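Local structure of uncharacterized protein (Borrelia turicatae, 5VJ4) at residues 302-306 with 307-311; 254-258 with 259-263; 273-276 with 277-281; 235-238 with 239-243. The protein is of unknown function but is a putative surface protein of a relapsing fever spirochete and may bind lipid. All coordinates share one frame; numbering follows the deposited sequence.

In the fold
The four contacts follow one another along the chain; none nests in another and none crosses. Contact 4 (235-243) comes first and closes the turns that lead into helix 243-256. Contact 2 (254-263) closes the loop between that helix and helix 263-301. Contact 3 (273-281) lies inside helix 263-301, and contact 1 (302-311) closes the loop from its end to helix 308-334. Contacts 3 and 4 touch where Val275 packs on Trp240. Contacts 2 and 4 meet through a probable hydrogen bond between Lys263 and Tyr238. Contact 1 stands apart, its centre about 34 Å from that of contact 2. No strand is present, so helices and their loops make up the modelled fold.

Contact 1 of 4, residues 302-306 with 307-311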
loop_
_atom_site.group_PDB
_atom_site.type_symbol
_atom_site.label_atom_id
_atom_site.label_comp_id
_atom_site.label_asym_id
_atom_site.label_seq_id
_atom_site.Cartn_x
_atom_site.Cartn_y
_atom_site.Cartn_z
ATOM N N VAL A 302 0.338 -28.561 28.905
ATOM C CA VAL A 302 1.618 -29.134 29.336
ATOM C C VAL A 302 1.640 -29.251 30.859
ATOM O O VAL A 302 1.311 -28.275 31.556
ATOM C CB VAL A 302 2.824 -28.297 28.855
ATOM C CG1 VAL A 302 4.071 -28.592 29.678
ATOM C CG2 VAL A 302 3.096 -28.521 27.370
ATOM N N PRO A 303 2.012 -30.446 31.381
ATOM C CA PRO A 303 2.078 -30.612 32.817
ATOM C C PRO A 303 3.068 -29.592 33.368
ATOM O O PRO A 303 4.177 -29.391 32.802
ATOM C CB PRO A 303 2.619 -32.029 32.967
ATOM C CG PRO A 303 3.469 -32.209 31.764
ATOM C CD PRO A 303 2.599 -31.611 30.696
ATOM N N ASP A 304 2.628 -28.927 34.433
ATOM C CA ASP A 304 3.409 -27.912 35.083
ATOM C C ASP A 304 4.782 -28.468 35.410
ATOM O O ASP A 304 4.880 -29.539 36.011
ATOM C CB ASP A 304 2.709 -27.467 36.352
ATOM C CG ASP A 304 3.431 -26.341 37.023
ATOM O OD1 ASP A 304 4.591 -26.035 36.638
ATOM O OD2 ASP A 304 2.829 -25.750 37.937
ATOM N N GLY A 305 5.836 -27.769 34.994
ATOM C CA GLY A 305 7.162 -28.314 35.208
ATOM C C GLY A 305 8.349 -27.859 34.390
ATOM O O GLY A 305 8.585 -26.655 34.205
ATOM N N VAL A 306 9.106 -28.853 33.933
ATOM C CA VAL A 306 10.450 -28.687 33.381
ATOM C C VAL A 306 10.533 -27.764 32.146
ATOM O O VAL A 306 11.248 -26.748 32.165
ATOM C CB VAL A 306 11.101 -30.083 33.129
ATOM C CG1 VAL A 306 10.047 -31.122 32.694
ATOM C CG2 VAL A 306 12.291 -30.000 32.160
ATOM N N VAL A 307 9.783 -28.097 31.101
ATOM C CA VAL A 307 9.873 -27.345 29.840
ATOM C C VAL A 307 8.700 -26.418 29.567
ATOM O O VAL A 307 8.658 -25.765 28.519
ATOM C CB VAL A 307 10.078 -28.254 28.606
ATOM C CG1 VAL A 307 11.501 -28.775 28.555
ATOM C CG2 VAL A 307 9.070 -29.386 28.587
ATOM N N LYS A 308 7.745 -26.376 30.492
ATOM C CA LYS A 308 6.602 -25.473 30.379
ATOM C C LYS A 308 7.088 -24.033 30.328
ATOM O O LYS A 308 6.636 -23.243 29.491
ATOM C CB LYS A 308 5.637 -25.658 31.546
ATOM C CG LYS A 308 4.230 -25.169 31.264
ATOM C CD LYS A 308 3.292 -25.483 32.410
ATOM C CE LYS A 308 1.862 -25.064 32.103
ATOM N NZ LYS A 308 0.934 -25.390 33.224
ATOM N N GLN A 309 8.043 -23.726 31.197
ATOM C CA GLN A 309 8.593 -22.385 31.289
ATOM C C GLN A 309 9.243 -21.932 29.985
ATOM O O GLN A 309 8.997 -20.828 29.507
ATOM C CB GLN A 309 9.597 -22.285 32.445
ATOM C CG GLN A 309 9.081 -22.766 33.793
ATOM C CD GLN A 309 7.700 -22.231 34.153
ATOM O OE1 GLN A 309 7.208 -21.269 33.561
ATOM N NE2 GLN A 309 7.069 -22.860 35.129
ATOM N N ASP A 310 10.060 -22.793 29.396
ATOM C CA ASP A 310 10.800 -22.425 28.190
ATOM C C ASP A 310 9.845 -22.118 27.065
ATOM O O ASP A 310 10.054 -21.168 26.323
ATOM C CB ASP A 310 11.749 -23.537 27.798
ATOM C CG ASP A 310 12.504 -24.070 28.987
ATOM O OD1 ASP A 310 11.921 -24.822 29.826
ATOM O OD2 ASP A 310 13.683 -23.693 29.098
ATOM N N LEU A 311 8.777 -22.898 26.976
ATOM C CA LEU A 311 7.747 -22.656 25.982
ATOM C C LEU A 311 7.018 -21.376 26.271
ATOM O O LEU A 311 6.744 -20.602 25.359
ATOM C CB LEU A 311 6.761 -23.813 25.928
ATOM C CG LEU A 311 7.389 -25.063 25.338
ATOM C CD1 LEU A 311 6.309 -25.764 24.548
ATOM C CD2 LEU A 311 8.588 -24.744 24.449
#
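Lys308 runs back along the loop before it and packs against Val302. Its first side-chain carbon, CB, lies 3.8 Å from CG1 of Val302. Lys308 CG is at the same separation from that methyl group, so one branch of the valine serves two methylenes. The lysine has CG anti to the backbone N (chi1 -159°), and the chain is extended from there on. This straight run takes it past Val302 in the opposite direction. Further out, Lys308 CD meets backbone: it is 3.5 Å from Val302 O and 3.6 Å from Asp304 CA. Lys308 CE also sits beside the carbonyl oxygen of Val302. At the tip, Lys308 NZ gives Val302 O a weak hydrogen bond of 3.4 Å. Asp304 has the opposite charge, but its OD1 is 5.0 Å from Lys308 NZ, so their charged atoms do not meet and no salt bridge forms. Any attraction between them would act only at a distance.

The loop turns at Gly305, which has a positive phi. Next come Val306 and Val307. They lie side by side and point the same way, with Val306 CG2 3.9 Å from Val307 CG1. The first helical bond follows, from Leu311 N to Val307 O.

The segment is the connection of a helical hairpin, at the surface and about 33 Å from the centre of the chain. Lys308 and Leu311 pack on Ile299 of helix 263-301. Val302 reaches Ala362 and Leu311 reaches Ala359, both on helix 345-365, so the loop joins two helices beside a third.

Contact 2 of 4, residues 254-258 with 259-263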
loop_
_atom_site.group_PDB
_atom_site.type_symbol
_atom_site.label_atom_id
_atom_site.label_comp_id
_atom_site.label_asym_id
_atom_site.label_seq_id
_atom_site.Cartn_x
_atom_site.Cartn_y
_atom_site.Cartn_z
ATOM N N LYS A 254 -5.505 0.151 20.736
ATOM C CA LYS A 254 -4.993 -0.014 22.117
ATOM C C LYS A 254 -3.536 -0.497 22.152
ATOM O O LYS A 254 -2.741 -0.006 22.931
ATOM C CB LYS A 254 -5.868 -0.914 23.011
ATOM C CG LYS A 254 -7.361 -0.687 22.898
ATOM C CD LYS A 254 -8.028 -1.010 24.221
ATOM C CE LYS A 254 -9.417 -0.390 24.264
ATOM N NZ LYS A 254 -9.369 1.103 24.310
ATOM N N ILE A 255 -3.173 -1.430 21.284
ATOM C CA ILE A 255 -1.761 -1.799 21.168
ATOM C C ILE A 255 -0.882 -0.599 20.787
ATOM O O ILE A 255 0.229 -0.465 21.297
ATOM C CB ILE A 255 -1.557 -2.978 20.194
ATOM C CG1 ILE A 255 -2.255 -4.233 20.732
ATOM C CG2 ILE A 255 -0.075 -3.257 19.951
ATOM C CD1 ILE A 255 -2.464 -5.331 19.703
ATOM N N VAL A 256 -1.393 0.288 19.941
ATOM C CA VAL A 256 -0.570 1.351 19.355
ATOM C C VAL A 256 -0.562 2.685 20.128
ATOM O O VAL A 256 0.490 3.298 20.313
ATOM C CB VAL A 256 -0.992 1.600 17.894
ATOM C CG1 VAL A 256 -0.157 2.686 17.264
ATOM C CG2 VAL A 256 -0.847 0.329 17.102
ATOM N N ILE A 257 -1.735 3.130 20.549
ATOM C CA ILE A 257 -1.897 4.446 21.157
ATOM C C ILE A 257 -1.200 4.596 22.511
ATOM O O ILE A 257 -1.296 3.747 23.390
ATOM C CB ILE A 257 -3.384 4.845 21.195
ATOM C CG1 ILE A 257 -3.906 4.776 19.760
ATOM C CG2 ILE A 257 -3.591 6.246 21.751
ATOM C CD1 ILE A 257 -5.346 5.144 19.618
ATOM N N ASN A 258 -0.507 5.718 22.625
ATOM C CA ASN A 258 0.388 6.076 23.706
ATOM C C ASN A 258 0.064 7.424 24.289
ATOM O O ASN A 258 -0.843 8.122 23.832
ATOM C CB ASN A 258 1.765 6.275 23.100
ATOM C CG ASN A 258 2.683 5.149 23.357
ATOM O OD1 ASN A 258 2.262 4.052 23.708
ATOM N ND2 ASN A 258 3.969 5.399 23.172
ATOM N N ALA A 259 0.857 7.822 25.272
ATOM C CA ALA A 259 0.886 9.210 25.656
ATOM C C ALA A 259 1.557 9.994 24.514
ATOM O O ALA A 259 1.102 11.072 24.167
ATOM C CB ALA A 259 1.620 9.378 26.958
ATOM N N THR A 260 2.601 9.427 23.921
ATOM C CA THR A 260 3.265 10.007 22.739
ATOM C C THR A 260 2.523 9.915 21.373
ATOM O O THR A 260 2.642 10.814 20.544
ATOM C CB THR A 260 4.658 9.395 22.558
ATOM O OG1 THR A 260 4.530 7.971 22.596
ATOM C CG2 THR A 260 5.585 9.844 23.669
ATOM N N TYR A 261 1.786 8.837 21.133
ATOM C CA TYR A 261 1.141 8.587 19.826
ATOM C C TYR A 261 -0.347 8.453 20.104
ATOM O O TYR A 261 -0.756 7.578 20.852
ATOM C CB TYR A 261 1.657 7.270 19.230
ATOM C CG TYR A 261 1.410 7.088 17.759
ATOM C CD1 TYR A 261 0.163 6.631 17.265
ATOM C CD2 TYR A 261 2.426 7.340 16.846
ATOM C CE1 TYR A 261 -0.060 6.458 15.901
ATOM C CE2 TYR A 261 2.210 7.174 15.485
ATOM C CZ TYR A 261 0.977 6.743 15.021
ATOM O OH TYR A 261 0.793 6.610 13.684
ATOM N N ASP A 262 -1.163 9.299 19.503
ATOM C CA ASP A 262 -2.571 9.379 19.908
ATOM C C ASP A 262 -3.541 8.901 18.816
ATOM O O ASP A 262 -3.151 8.679 17.660
ATOM C CB ASP A 262 -2.912 10.817 20.324
ATOM C CG ASP A 262 -2.776 11.830 19.162
ATOM O OD1 ASP A 262 -3.613 12.754 19.067
ATOM O OD2 ASP A 262 -1.824 11.710 18.355
ATOM N N LYS A 263 -4.813 8.796 19.194
ATOM C CA LYS A 263 -5.871 8.311 18.316
ATOM C C LYS A 263 -5.938 8.997 16.952
ATOM O O LYS A 263 -6.290 8.366 15.952
ATOM C CB LYS A 263 -7.223 8.363 19.022
ATOM C CG LYS A 263 -8.348 7.568 18.374
ATOM C CD LYS A 263 -8.158 6.041 18.339
ATOM C CE LYS A 263 -9.378 5.255 17.856
ATOM N NZ LYS A 263 -10.124 5.954 16.760
#
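Asn258 is bound twice to the residues that follow it. Its backbone N gives a hydrogen bond of 2.6 Å to Tyr261 O. Its side-chain ND2 gives another, 2.7 Å long, to Thr260 OG1. The hydroxyl oxygen lies only 5° out of the amide plane of Asn258, and the N-H points almost straight at it (169°). Thr260 offers OG1 from between its own backbone N and carbonyl carbon (chi1 51°), alongside the asparagine. Together the two bonds hold the turn closed.

Ile257 adds contacts of its own. Its CG2 is close to Tyr261 O, and its CD1 lies against CD and CA of Lys263. This is a short loop between two helices: Ile257 is the first residue to leave helix 243-256, and Asp262 is the N-cap of helix 263-301. Val256, still helical, packs CG1 obliquely on the Tyr261 ring, 4.0 Å from CD1.

Further out, Phe266 and Val269 of helix 263-301 also pack on Tyr261. Phe330 of helix 308-334 touches both Val256 and Tyr261, and Tyr261 OH has a weak hydrogen bond to Thr334. Lys263 NZ is hydrogen-bonded to Asn267 and to Tyr238.

Contact 3 of 4, residues 273-276 with 277-281; sequences VGVY and YVVRM
Tyr276 and Tyr277 are neighbours in sequence, yet different first torsions bring their rings together. Tyr276 holds CG opposite its backbone N (chi1 179°). Tyr277 instead holds CG opposite its carbonyl carbon (chi1 -63°). The result is a T-shaped, edge-to-face stack. The CD2 edge of Tyr276 points at one face of Tyr277, 3.4 Å above the plane of that ring and offset toward its rim. The centroids are 4.9 Å apart and the planes stand at 79°. On Tyr277, CD1 also has Val273 O at the ring edge, 3.4 Å away.

The helix backbone carries the next layer. Val278 N bonds to Gly274 O at 3.0 Å, and Val279 N bonds to Val275 O at 2.9 Å. The bond from Arg280 N to Tyr276 O is weak. Before this the helix is kinked: the N atoms of Val275 and Tyr276 lack a bond to the preceding turn, and Gly274 has a positive phi. One turn apart on one side of the helix, Val275 CG1 and Val279 CG1 meet at 3.9 Å.

The contact is buried and lies at the dimer interface. Tyr277 OH is hydrogen-bonded to Phe339 O of the second subunit, the Tyr277 rings of the two subunits meet, and Tyr276 packs on Phe333 of the second subunit. Within its own chain, Tyr276 and Val279 reach Leu192 of helix 176-201, and Val278 packs on Ile249 of helix 243-256. On helix 308-334 of the same chain, Val273 touches Phe333 and selenomethionine Met281 touches Phe330.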
loop_
_atom_site.group_PDB
_atom_site.type_symbol
_atom_site.label_atom_id
_atom_site.label_comp_id
_atom_site.label_asym_id
_atom_site.label_seq_id
_atom_site.Cartn_x
_atom_site.Cartn_y
_atom_site.Cartn_z
ATOM N N VAL A 273 -3.513 5.125 3.975
ATOM C CA VAL A 273 -3.302 3.820 3.411
ATOM C C VAL A 273 -4.565 3.331 2.681
ATOM O O VAL A 273 -4.472 2.673 1.653
ATOM C CB VAL A 273 -2.885 2.902 4.573
ATOM C CG1 VAL A 273 -3.501 1.534 4.485
ATOM C CG2 VAL A 273 -1.382 2.864 4.660
ATOM N N GLY A 274 -5.742 3.666 3.202
ATOM C CA GLY A 274 -6.986 3.266 2.565
ATOM C C GLY A 274 -7.523 1.916 3.008
ATOM O O GLY A 274 -6.835 1.088 3.625
ATOM N N VAL A 275 -8.781 1.700 2.681
ATOM C CA VAL A 275 -9.461 0.503 3.124
ATOM C C VAL A 275 -8.800 -0.798 2.683
ATOM O O VAL A 275 -8.794 -1.764 3.433
ATOM C CB VAL A 275 -10.872 0.503 2.590
ATOM C CG1 VAL A 275 -11.569 -0.782 2.968
ATOM C CG2 VAL A 275 -11.613 1.715 3.127
ATOM N N TYR A 276 -8.289 -0.828 1.459
ATOM C CA TYR A 276 -7.638 -2.005 0.942
ATOM C C TYR A 276 -6.535 -2.463 1.885
ATOM O O TYR A 276 -6.537 -3.624 2.298
ATOM C CB TYR A 276 -7.071 -1.672 -0.404
ATOM C CG TYR A 276 -6.337 -2.762 -1.114
ATOM C CD1 TYR A 276 -7.024 -3.718 -1.822
ATOM C CD2 TYR A 276 -4.947 -2.792 -1.149
ATOM C CE1 TYR A 276 -6.358 -4.694 -2.540
ATOM C CE2 TYR A 276 -4.267 -3.770 -1.857
ATOM C CZ TYR A 276 -4.985 -4.710 -2.559
ATOM O OH TYR A 276 -4.333 -5.690 -3.250
ATOM N N TYR A 277 -5.611 -1.574 2.245
ATOM C CA TYR A 277 -4.562 -2.002 3.200
ATOM C C TYR A 277 -5.044 -2.171 4.623
ATOM O O TYR A 277 -4.491 -2.980 5.347
ATOM C CB TYR A 277 -3.331 -1.120 3.181
ATOM C CG TYR A 277 -2.684 -1.189 1.859
ATOM C CD1 TYR A 277 -3.098 -0.362 0.814
ATOM C CD2 TYR A 277 -1.708 -2.132 1.613
ATOM C CE1 TYR A 277 -2.537 -0.468 -0.442
ATOM C CE2 TYR A 277 -1.149 -2.254 0.367
ATOM C CZ TYR A 277 -1.572 -1.428 -0.659
ATOM O OH TYR A 277 -1.014 -1.540 -1.911
ATOM N N VAL A 278 -6.074 -1.425 5.011
ATOM C CA VAL A 278 -6.527 -1.514 6.354
ATOM C C VAL A 278 -7.121 -2.890 6.582
ATOM O O VAL A 278 -6.778 -3.544 7.554
ATOM C CB VAL A 278 -7.536 -0.428 6.726
ATOM C CG1 VAL A 278 -8.220 -0.777 8.049
ATOM C CG2 VAL A 278 -6.827 0.891 6.882
ATOM N N VAL A 279 -8.004 -3.339 5.702
ATOM C CA VAL A 279 -8.650 -4.634 5.950
ATOM C C VAL A 279 -7.657 -5.788 5.911
ATOM O O VAL A 279 -7.753 -6.709 6.694
ATOM C CB VAL A 279 -9.859 -4.920 5.057
ATOM C CG1 VAL A 279 -10.904 -3.851 5.269
ATOM C CG2 VAL A 279 -9.494 -5.003 3.598
ATOM N N ARG A 280 -6.666 -5.715 5.041
ATOM C CA ARG A 280 -5.701 -6.777 5.022
ATOM C C ARG A 280 -4.893 -6.863 6.326
ATOM O O ARG A 280 -4.648 -7.942 6.834
ATOM C CB ARG A 280 -4.806 -6.646 3.831
ATOM C CG ARG A 280 -3.969 -7.867 3.663
ATOM C CD ARG A 280 -3.231 -7.833 2.355
ATOM N NE ARG A 280 -2.490 -9.086 2.218
ATOM C CZ ARG A 280 -1.228 -9.246 2.599
ATOM N NH1 ARG A 280 -0.649 -10.417 2.430
ATOM N NH2 ARG A 280 -0.543 -8.233 3.141
HETATM N N MSE A 281 -4.521 -5.726 6.887
HETATM C CA MSE A 281 -3.811 -5.734 8.158
HETATM C C MSE A 281 -4.687 -6.329 9.216
HETATM O O MSE A 281 -4.186 -6.919 10.142
HETATM C CB MSE A 281 -3.473 -4.322 8.525
HETATM C CG MSE A 281 -2.897 -4.289 9.924
HETATM SE SE MSE A 281 -2.934 -2.421 10.598
HETATM C CE MSE A 281 -4.766 -2.163 11.222
#

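Contact 4 of 4, residues 235-238 with 239-243; sequences DDIY and GWLDA. With SO4 (sulfate ion), chain E.
Three backbone bonds, each spanning three residues, join 235-238 to 239-243. Gly239 N reaches Asp236 O at 2.8 Å, and Trp240 N reaches Ile237 O at 3.0 Å. The third, from Leu241 N to Tyr238 O, is weak at 3.4 Å.

Apolar contacts follow the same turns. Ile237 and Leu241 lie side by side and point the same way, with their CD1 atoms 4.2 Å apart. Leu241 CD1 also approaches the Tyr238 ring obliquely, 4.3 Å from CD2.

A ring edge meets backbone oxygens at Trp240. This residue holds CG opposite its carbonyl carbon (chi1 -60°). The torsion sets the CD1 edge of the indole against the chain, 3.3 Å from Asp236 O, with Ile237 O in the ring plane.

The three bonds and the backbone angles between them fit consecutive type I-like beta turns. They lead to Asp242, the N-cap of helix 243-256. Its OD1 takes a hydrogen bond from Asp245 N and its OD2 one from Asp244 N, so the carboxylate satisfies two amides of the first helical turn. A sulfate ion, probably from the crystallisation liquor, sits at the helix start. Its O4 accepts a hydrogen bond of 3.2 Å from Ala243 N, and Arg246 NH2 also binds the ion.

Further partners lie outside the two segments. Trp240 NE1 is hydrogen-bonded to Met234 O, and Tyr238 OH to Asn267. Ile237 and Tyr238 pack on Leu270 and Phe266 of helix 263-301, respectively, and the indole packs on Leu182 and Met185 of helix 176-201.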
loop_
_atom_site.group_PDB
_atom_site.type_symbol
_atom_site.label_atom_id
_atom_site.label_comp_id
_atom_site.label_asym_id
_atom_site.label_seq_id
_atom_site.Cartn_x
_atom_site.Cartn_y
_atom_site.Cartn_z
ATOM N N ASP A 235 -16.424 8.465 3.013
ATOM C CA ASP A 235 -15.266 9.348 3.143
ATOM C C ASP A 235 -14.436 9.052 4.409
ATOM O O ASP A 235 -13.456 9.742 4.687
ATOM C CB ASP A 235 -15.686 10.823 3.097
ATOM C CG ASP A 235 -16.237 11.245 1.734
ATOM O OD1 ASP A 235 -15.870 10.619 0.713
ATOM O OD2 ASP A 235 -17.033 12.217 1.693
ATOM N N ASP A 236 -14.833 8.039 5.177
ATOM C CA ASP A 236 -14.051 7.608 6.308
ATOM C C ASP A 236 -13.801 6.120 6.183
ATOM O O ASP A 236 -14.717 5.356 5.849
ATOM C CB ASP A 236 -14.792 7.910 7.617
ATOM C CG ASP A 236 -13.861 7.961 8.836
ATOM O OD1 ASP A 236 -12.629 8.189 8.700
ATOM O OD2 ASP A 236 -14.391 7.785 9.946
ATOM N N ILE A 237 -12.573 5.701 6.460
ATOM C CA ILE A 237 -12.284 4.283 6.381
ATOM C C ILE A 237 -13.199 3.494 7.335
ATOM O O ILE A 237 -13.702 2.437 6.960
ATOM C CB ILE A 237 -10.791 3.959 6.532
ATOM C CG1 ILE A 237 -10.327 4.255 7.945
ATOM C CG2 ILE A 237 -9.941 4.716 5.507
ATOM C CD1 ILE A 237 -10.199 2.996 8.769
ATOM N N TYR A 238 -13.488 4.034 8.521
ATOM C CA TYR A 238 -14.387 3.315 9.460
ATOM C C TYR A 238 -15.790 3.133 8.878
ATOM O O TYR A 238 -16.559 2.323 9.371
ATOM C CB TYR A 238 -14.509 4.017 10.814
ATOM C CG TYR A 238 -13.300 3.995 11.731
ATOM C CD1 TYR A 238 -12.143 4.745 11.444
ATOM C CD2 TYR A 238 -13.317 3.248 12.899
ATOM C CE1 TYR A 238 -11.032 4.717 12.302
ATOM C CE2 TYR A 238 -12.215 3.220 13.766
ATOM C CZ TYR A 238 -11.092 3.956 13.476
ATOM O OH TYR A 238 -10.026 3.915 14.358
ATOM N N GLY A 239 -16.121 3.883 7.826
ATOM C CA GLY A 239 -17.445 3.797 7.220
ATOM C C GLY A 239 -17.636 2.483 6.517
ATOM O O GLY A 239 -18.760 2.040 6.337
ATOM N N TRP A 240 -16.525 1.866 6.127
ATOM C CA TRP A 240 -16.537 0.606 5.389
ATOM C C TRP A 240 -16.408 -0.635 6.245
ATOM O O TRP A 240 -16.742 -1.734 5.794
ATOM C CB TRP A 240 -15.390 0.615 4.427
ATOM C CG TRP A 240 -15.439 1.698 3.456
ATOM C CD1 TRP A 240 -14.918 2.944 3.603
ATOM C CD2 TRP A 240 -15.987 1.636 2.134
ATOM N NE1 TRP A 240 -15.107 3.679 2.445
ATOM C CE2 TRP A 240 -15.764 2.894 1.530
ATOM C CE3 TRP A 240 -16.638 0.632 1.396
ATOM C CZ2 TRP A 240 -16.182 3.180 0.228
ATOM C CZ3 TRP A 240 -17.051 0.916 0.093
ATOM C CH2 TRP A 240 -16.822 2.180 -0.477
ATOM N N LEU A 241 -15.889 -0.455 7.458
ATOM C CA LEU A 241 -15.736 -1.525 8.452
ATOM C C LEU A 241 -17.062 -1.925 9.049
ATOM O O LEU A 241 -17.883 -1.063 9.362
ATOM C CB LEU A 241 -14.813 -1.073 9.589
ATOM C CG LEU A 241 -13.463 -0.472 9.134
ATOM C CD1 LEU A 241 -12.538 -0.134 10.278
ATOM C CD2 LEU A 241 -12.730 -1.400 8.201
ATOM N N ASP A 242 -17.273 -3.233 9.196
ATOM C CA ASP A 242 -18.402 -3.745 9.978
ATOM C C ASP A 242 -18.034 -3.791 11.476
ATOM O O ASP A 242 -16.911 -3.448 11.868
ATOM C CB ASP A 242 -18.782 -5.142 9.499
ATOM C CG ASP A 242 -17.955 -6.220 10.156
ATOM O OD1 ASP A 242 -16.711 -6.136 10.023
ATOM O OD2 ASP A 242 -18.551 -7.115 10.828
ATOM N N ALA A 243 -18.956 -4.271 12.301
ATOM C CA ALA A 243 -18.713 -4.337 13.730
ATOM C C ALA A 243 -17.451 -5.122 14.085
ATOM O O ALA A 243 -16.628 -4.663 14.893
ATOM C CB ALA A 243 -19.928 -4.889 14.437
HETATM S S SO4 E . -22.485 -3.102 11.035
HETATM O O1 SO4 E . -23.207 -3.345 12.308
HETATM O O2 SO4 E . -21.510 -2.016 11.246
HETATM O O3 SO4 E . -23.397 -2.733 9.918
HETATM O O4 SO4 E . -21.718 -4.311 10.685
#